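Tryparedoxin II (Crithidia fasciculata, PDB 1I5G) probably passes reducing equivalents from trypanothione to partner proteins as a thioredoxin-like dithiol-disulfide oxidoreductase of the trypanosomatid parasite's redox system. Local coordinates at residues Gln49-Phe63 against Val131-Pro143. The protein carries 1 engineered substitution. Sequence-based numbering, arbitrary orientation.
Sequences QLIDFYKAHAEKKNF and VVKDPEAKDFPWP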
loop_
_atom_site.group_PDB
_atom_site.type_symbol
_atom_site.label_atom_id
_atom_site.label_comp_id
_atom_site.label_asym_id
_atom_site.label_seq_id
_atom_site.Cartn_x
_atom_site.Cartn_y
_atom_site.Cartn_z
ATOM N N GLN A 49 0.708 -1.301 13.497
ATOM C CA GLN A 49 2.146 -1.113 13.464
ATOM C C GLN A 49 2.504 -0.281 12.250
ATOM O O GLN A 49 3.392 0.572 12.330
ATOM C CB GLN A 49 2.921 -2.415 13.348
ATOM C CG GLN A 49 2.720 -3.304 14.594
ATOM C CD GLN A 49 3.162 -4.731 14.317
ATOM O OE1 GLN A 49 2.731 -5.303 13.322
ATOM N NE2 GLN A 49 4.011 -5.329 15.149
ATOM N N LEU A 50 1.860 -0.504 11.109
ATOM C CA LEU A 50 2.094 0.251 9.889
ATOM C C LEU A 50 1.530 1.668 10.044
ATOM O O LEU A 50 2.140 2.619 9.576
ATOM C CB LEU A 50 1.559 -0.496 8.684
ATOM C CG LEU A 50 1.824 0.199 7.341
ATOM C CD1 LEU A 50 3.300 0.445 7.086
ATOM C CD2 LEU A 50 1.178 -0.613 6.221
ATOM N N ILE A 51 0.396 1.816 10.716
ATOM C CA ILE A 51 -0.091 3.157 11.014
ATOM C C ILE A 51 0.902 3.998 11.820
ATOM O O ILE A 51 1.180 5.142 11.482
ATOM C CB ILE A 51 -1.483 3.093 11.686
ATOM C CG1 ILE A 51 -2.536 2.531 10.718
ATOM C CG2 ILE A 51 -1.923 4.441 12.256
ATOM C CD1 ILE A 51 -3.899 2.273 11.339
ATOM N N ASP A 52 1.456 3.433 12.877
ATOM C CA ASP A 52 2.411 4.171 13.700
ATOM C C ASP A 52 3.613 4.522 12.836
ATOM O O ASP A 52 4.181 5.628 12.878
ATOM C CB ASP A 52 2.836 3.361 14.932
ATOM C CG ASP A 52 1.735 3.196 15.988
ATOM O OD1 ASP A 52 0.722 3.929 15.937
ATOM O OD2 ASP A 52 1.922 2.327 16.868
ATOM N N PHE A 53 4.092 3.611 11.985
ATOM C CA PHE A 53 5.235 3.812 11.106
ATOM C C PHE A 53 4.975 4.943 10.113
ATOM O O PHE A 53 5.838 5.791 9.877
ATOM C CB PHE A 53 5.546 2.516 10.348
ATOM C CG PHE A 53 6.877 2.544 9.662
ATOM C CD1 PHE A 53 7.004 3.044 8.372
ATOM C CD2 PHE A 53 8.019 2.078 10.296
ATOM C CE1 PHE A 53 8.213 3.073 7.750
ATOM C CE2 PHE A 53 9.244 2.102 9.683
ATOM C CZ PHE A 53 9.335 2.613 8.398
ATOM N N TYR A 54 3.782 4.928 9.541
ATOM C CA TYR A 54 3.358 5.946 8.597
ATOM C C TYR A 54 3.297 7.330 9.261
ATOM O O TYR A 54 3.765 8.308 8.705
ATOM C CB TYR A 54 2.001 5.606 8.055
ATOM C CG TYR A 54 1.424 6.442 6.967
ATOM C CD1 TYR A 54 1.749 6.251 5.632
ATOM C CD2 TYR A 54 0.525 7.444 7.263
ATOM C CE1 TYR A 54 1.222 6.980 4.619
ATOM C CE2 TYR A 54 -0.032 8.202 6.240
ATOM C CZ TYR A 54 0.323 7.976 4.906
ATOM O OH TYR A 54 -0.264 8.738 3.914
ATOM N N LYS A 55 2.716 7.408 10.459
ATOM C CA LYS A 55 2.644 8.713 11.115
ATOM C C LYS A 55 4.043 9.204 11.425
ATOM O O LYS A 55 4.366 10.378 11.279
ATOM C CB LYS A 55 1.803 8.597 12.383
ATOM C CG LYS A 55 0.353 8.288 12.088
ATOM C CD LYS A 55 -0.452 8.135 13.379
ATOM C CE LYS A 55 -1.896 7.719 13.208
ATOM N NZ LYS A 55 -2.516 7.310 14.511
ATOM N N ALA A 56 4.936 8.327 11.851
ATOM C CA ALA A 56 6.283 8.738 12.196
ATOM C C ALA A 56 7.138 9.174 11.023
ATOM O O ALA A 56 7.913 10.131 11.093
ATOM C CB ALA A 56 6.980 7.618 12.957
ATOM N N HIS A 57 7.010 8.461 9.901
ATOM C CA HIS A 57 7.984 8.513 8.816
ATOM C C HIS A 57 7.505 8.887 7.413
ATOM O O HIS A 57 8.365 9.140 6.575
ATOM C CB HIS A 57 8.696 7.155 8.735
ATOM C CG HIS A 57 9.287 6.681 10.026
ATOM N ND1 HIS A 57 10.249 7.404 10.698
ATOM C CD2 HIS A 57 9.069 5.558 10.752
ATOM C CE1 HIS A 57 10.575 6.739 11.793
ATOM N NE2 HIS A 57 9.885 5.611 11.857
ATOM N N ALA A 58 6.201 8.904 7.140
ATOM C CA ALA A 58 5.768 9.090 5.747
ATOM C C ALA A 58 6.278 10.400 5.146
ATOM O O ALA A 58 6.735 10.453 3.989
ATOM C CB ALA A 58 4.260 8.946 5.597
ATOM N N GLU A 59 6.217 11.480 5.920
ATOM C CA GLU A 59 6.686 12.767 5.417
ATOM C C GLU A 59 8.198 12.838 5.313
ATOM O O GLU A 59 8.710 13.166 4.257
ATOM C CB GLU A 59 6.075 13.875 6.265
ATOM C CG GLU A 59 6.195 15.288 5.722
ATOM C CD GLU A 59 5.161 15.669 4.672
ATOM O OE1 GLU A 59 4.379 14.800 4.231
ATOM O OE2 GLU A 59 5.120 16.862 4.270
ATOM N N LYS A 60 8.899 12.510 6.393
ATOM C CA LYS A 60 10.342 12.627 6.450
ATOM C C LYS A 60 11.079 11.671 5.525
ATOM O O LYS A 60 12.138 11.988 4.956
ATOM C CB LYS A 60 10.852 12.416 7.870
ATOM C CG LYS A 60 10.518 13.563 8.828
ATOM C CD LYS A 60 10.713 13.044 10.244
ATOM C CE LYS A 60 10.590 14.109 11.334
ATOM N NZ LYS A 60 11.079 13.493 12.602
ATOM N N LYS A 61 10.540 10.472 5.324
ATOM C CA LYS A 61 11.164 9.454 4.484
ATOM C C LYS A 61 10.508 9.445 3.096
ATOM O O LYS A 61 10.899 8.622 2.262
ATOM C CB LYS A 61 11.081 8.068 5.126
ATOM C CG LYS A 61 11.787 7.908 6.455
ATOM C CD LYS A 61 13.295 7.992 6.368
ATOM C CE LYS A 61 13.924 7.693 7.720
ATOM N NZ LYS A 61 15.209 8.417 7.920
ATOM N N ASN A 62 9.549 10.333 2.866
ATOM C CA ASN A 62 8.949 10.556 1.551
ATOM C C ASN A 62 8.348 9.321 0.887
ATOM O O ASN A 62 8.710 8.935 -0.210
ATOM C CB ASN A 62 9.950 11.255 0.613
ATOM C CG ASN A 62 9.276 11.917 -0.556
ATOM O OD1 ASN A 62 8.178 12.469 -0.375
ATOM N ND2 ASN A 62 9.898 11.869 -1.723
ATOM N N PHE A 63 7.405 8.748 1.630
ATOM C CA PHE A 63 6.723 7.578 1.093
ATOM C C PHE A 63 5.216 7.704 1.255
ATOM O O PHE A 63 4.712 8.534 2.033
ATOM C CB PHE A 63 7.248 6.239 1.654
ATOM C CG PHE A 63 6.968 5.986 3.090
ATOM C CD1 PHE A 63 5.808 5.448 3.552
ATOM C CD2 PHE A 63 7.928 6.297 4.044
ATOM C CE1 PHE A 63 5.602 5.225 4.914
ATOM C CE2 PHE A 63 7.736 6.075 5.413
ATOM C CZ PHE A 63 6.554 5.543 5.855
ATOM N N VAL A 131 9.194 -3.102 8.743
ATOM C CA VAL A 131 8.500 -2.166 9.586
ATOM C C VAL A 131 8.516 -2.676 11.023
ATOM O O VAL A 131 8.648 -1.900 11.963
ATOM C CB VAL A 131 7.054 -2.002 9.080
ATOM C CG1 VAL A 131 6.099 -1.472 10.091
ATOM C CG2 VAL A 131 7.118 -1.084 7.846
ATOM N N VAL A 132 8.373 -3.971 11.261
ATOM C CA VAL A 132 8.402 -4.518 12.615
ATOM C C VAL A 132 9.812 -4.498 13.188
ATOM O O VAL A 132 9.952 -4.137 14.344
ATOM C CB VAL A 132 7.865 -5.957 12.607
ATOM C CG1 VAL A 132 7.874 -6.532 14.023
ATOM C CG2 VAL A 132 6.419 -6.095 12.088
ATOM N N LYS A 133 10.814 -4.861 12.394
ATOM C CA LYS A 133 12.195 -4.952 12.875
ATOM C C LYS A 133 12.921 -3.617 12.933
ATOM O O LYS A 133 13.914 -3.475 13.659
ATOM C CB LYS A 133 12.996 -5.935 12.061
ATOM C CG LYS A 133 12.487 -7.377 12.172
ATOM C CD LYS A 133 13.332 -8.343 11.429
ATOM C CE LYS A 133 14.725 -8.582 12.000
ATOM N NZ LYS A 133 15.347 -9.775 11.400
ATOM N N ASP A 134 12.481 -2.622 12.192
ATOM C CA ASP A 134 13.140 -1.316 12.093
ATOM C C ASP A 134 12.098 -0.218 12.251
ATOM O O ASP A 134 11.875 0.622 11.355
ATOM C CB ASP A 134 13.861 -1.220 10.745
ATOM C CG ASP A 134 14.682 0.051 10.594
ATOM O OD1 ASP A 134 15.083 0.657 11.627
ATOM O OD2 ASP A 134 14.932 0.414 9.425
ATOM N N PRO A 135 11.439 -0.155 13.403
ATOM C CA PRO A 135 10.354 0.804 13.596
ATOM C C PRO A 135 10.772 2.290 13.528
ATOM O O PRO A 135 9.936 3.153 13.290
ATOM C CB PRO A 135 9.806 0.443 14.987
ATOM C CG PRO A 135 10.948 -0.197 15.657
ATOM C CD PRO A 135 11.655 -0.973 14.623
ATOM N N GLU A 136 12.059 2.565 13.730
ATOM C CA GLU A 136 12.638 3.909 13.604
ATOM C C GLU A 136 13.163 4.213 12.202
ATOM O O GLU A 136 13.698 5.288 11.949
ATOM C CB GLU A 136 13.732 4.112 14.669
ATOM C CG GLU A 136 13.135 4.121 16.070
ATOM C CD GLU A 136 12.161 5.269 16.234
ATOM O OE1 GLU A 136 12.503 6.347 15.724
ATOM O OE2 GLU A 136 11.072 5.154 16.850
ATOM N N ALA A 137 13.007 3.283 11.264
ATOM C CA ALA A 137 13.338 3.507 9.861
ATOM C C ALA A 137 14.801 3.835 9.616
ATOM O O ALA A 137 15.127 4.547 8.666
ATOM C CB ALA A 137 12.413 4.538 9.251
ATOM N N LYS A 138 15.678 3.305 10.459
ATOM C CA LYS A 138 17.127 3.516 10.294
ATOM C C LYS A 138 17.682 3.023 8.963
ATOM O O LYS A 138 18.601 3.595 8.379
ATOM C CB LYS A 138 17.923 2.897 11.449
ATOM C CG LYS A 138 17.569 3.419 12.823
ATOM C CD LYS A 138 18.229 2.624 13.924
ATOM C CE LYS A 138 17.867 3.271 15.245
ATOM N NZ LYS A 138 18.378 2.487 16.419
ATOM N N ASP A 139 17.132 1.933 8.425
ATOM C CA ASP A 139 17.624 1.296 7.218
ATOM C C ASP A 139 16.633 1.344 6.083
ATOM O O ASP A 139 16.777 0.691 5.058
ATOM C CB ASP A 139 17.951 -0.171 7.506
ATOM C CG ASP A 139 19.127 -0.366 8.441
ATOM O OD1 ASP A 139 20.069 0.444 8.392
ATOM O OD2 ASP A 139 19.109 -1.348 9.233
ATOM N N PHE A 140 15.605 2.146 6.276
ATOM C CA PHE A 140 14.587 2.372 5.223
ATOM C C PHE A 140 15.282 2.850 3.949
ATOM O O PHE A 140 16.233 3.663 4.049
ATOM C CB PHE A 140 13.683 3.521 5.678
ATOM C CG PHE A 140 12.648 3.914 4.655
ATOM C CD1 PHE A 140 12.928 4.842 3.654
ATOM C CD2 PHE A 140 11.391 3.345 4.695
ATOM C CE1 PHE A 140 11.936 5.169 2.737
ATOM C CE2 PHE A 140 10.417 3.679 3.773
ATOM C CZ PHE A 140 10.696 4.580 2.808
ATOM N N PRO A 141 14.876 2.413 2.752
ATOM C CA PRO A 141 13.732 1.538 2.433
ATOM C C PRO A 141 14.021 0.041 2.313
ATOM O O PRO A 141 13.286 -0.686 1.658
ATOM C CB PRO A 141 13.335 2.026 1.041
ATOM C CG PRO A 141 14.492 2.750 0.545
ATOM C CD PRO A 141 15.616 2.811 1.537
ATOM N N TRP A 142 15.075 -0.418 2.954
ATOM C CA TRP A 142 15.361 -1.837 3.030
ATOM C C TRP A 142 15.448 -2.500 1.659
ATOM O O TRP A 142 14.784 -3.497 1.388
ATOM C CB TRP A 142 14.338 -2.525 3.918
ATOM C CG TRP A 142 13.932 -1.801 5.138
ATOM C CD1 TRP A 142 14.680 -1.549 6.272
ATOM C CD2 TRP A 142 12.661 -1.193 5.367
ATOM N NE1 TRP A 142 13.918 -0.838 7.167
ATOM C CE2 TRP A 142 12.671 -0.619 6.646
ATOM C CE3 TRP A 142 11.491 -1.116 4.613
ATOM C CZ2 TRP A 142 11.560 0.030 7.187
ATOM C CZ3 TRP A 142 10.409 -0.489 5.132
ATOM C CH2 TRP A 142 10.436 0.085 6.393
ATOM N N PRO A 143 16.282 -1.971 0.780
ATOM C CA PRO A 143 16.279 -2.529 -0.572
ATOM C C PRO A 143 16.663 -4.004 -0.550
ATOM O O PRO A 143 17.619 -4.426 0.113
ATOM C CB PRO A 143 17.356 -1.732 -1.288
ATOM C CG PRO A 143 18.236 -1.217 -0.184
ATOM C CD PRO A 143 17.270 -0.894 0.961
#
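Phe53 lies at the centre, its ring pressed between Val131 and His57: Val131 CG2 sits 4.0 Å from the ring centroid almost on the normal, and His57 CD2 takes the opposite face. With CG anti to the backbone N (chi1 -167°), the ring reaches out from helix 41-57 until CZ meets the edge of the Trp142 indole, 3.4 Å from CH2, the two planes inclined at 46°. Farther along, Phe140 receives Lys61 CB over one face and Pro141 CB over the other, while its CZ comes 3.5 Å from Phe63 CD2. Ala137 bridges to the polar side, its CB 3.7 Å above the centre of the His57 ring. There His57 NE2 donates to Pro135 O at 2.8 Å, nearly in the imidazole plane, gripping the turn from Asp134 to Ala137. Were His57 an alanine, the Pro135 carbonyl would probably lose this donor and the Ala137 methyl its ring, while Phe53 would lose the CD2 packed on one face. Asp134, which opens that turn, accepts at OD2 from Asp139 N and, through its anti lone pair, from Trp142 NE1, which fixes the indole against Phe53. Aliphatic and aromatic packing, CH-pi contacts and a single cross-segment hydrogen bond, with no salt bridge, thus join helix 127-133 and the chain after it to thioredoxin-fold helix 41-57 and the turn into strand 63-69.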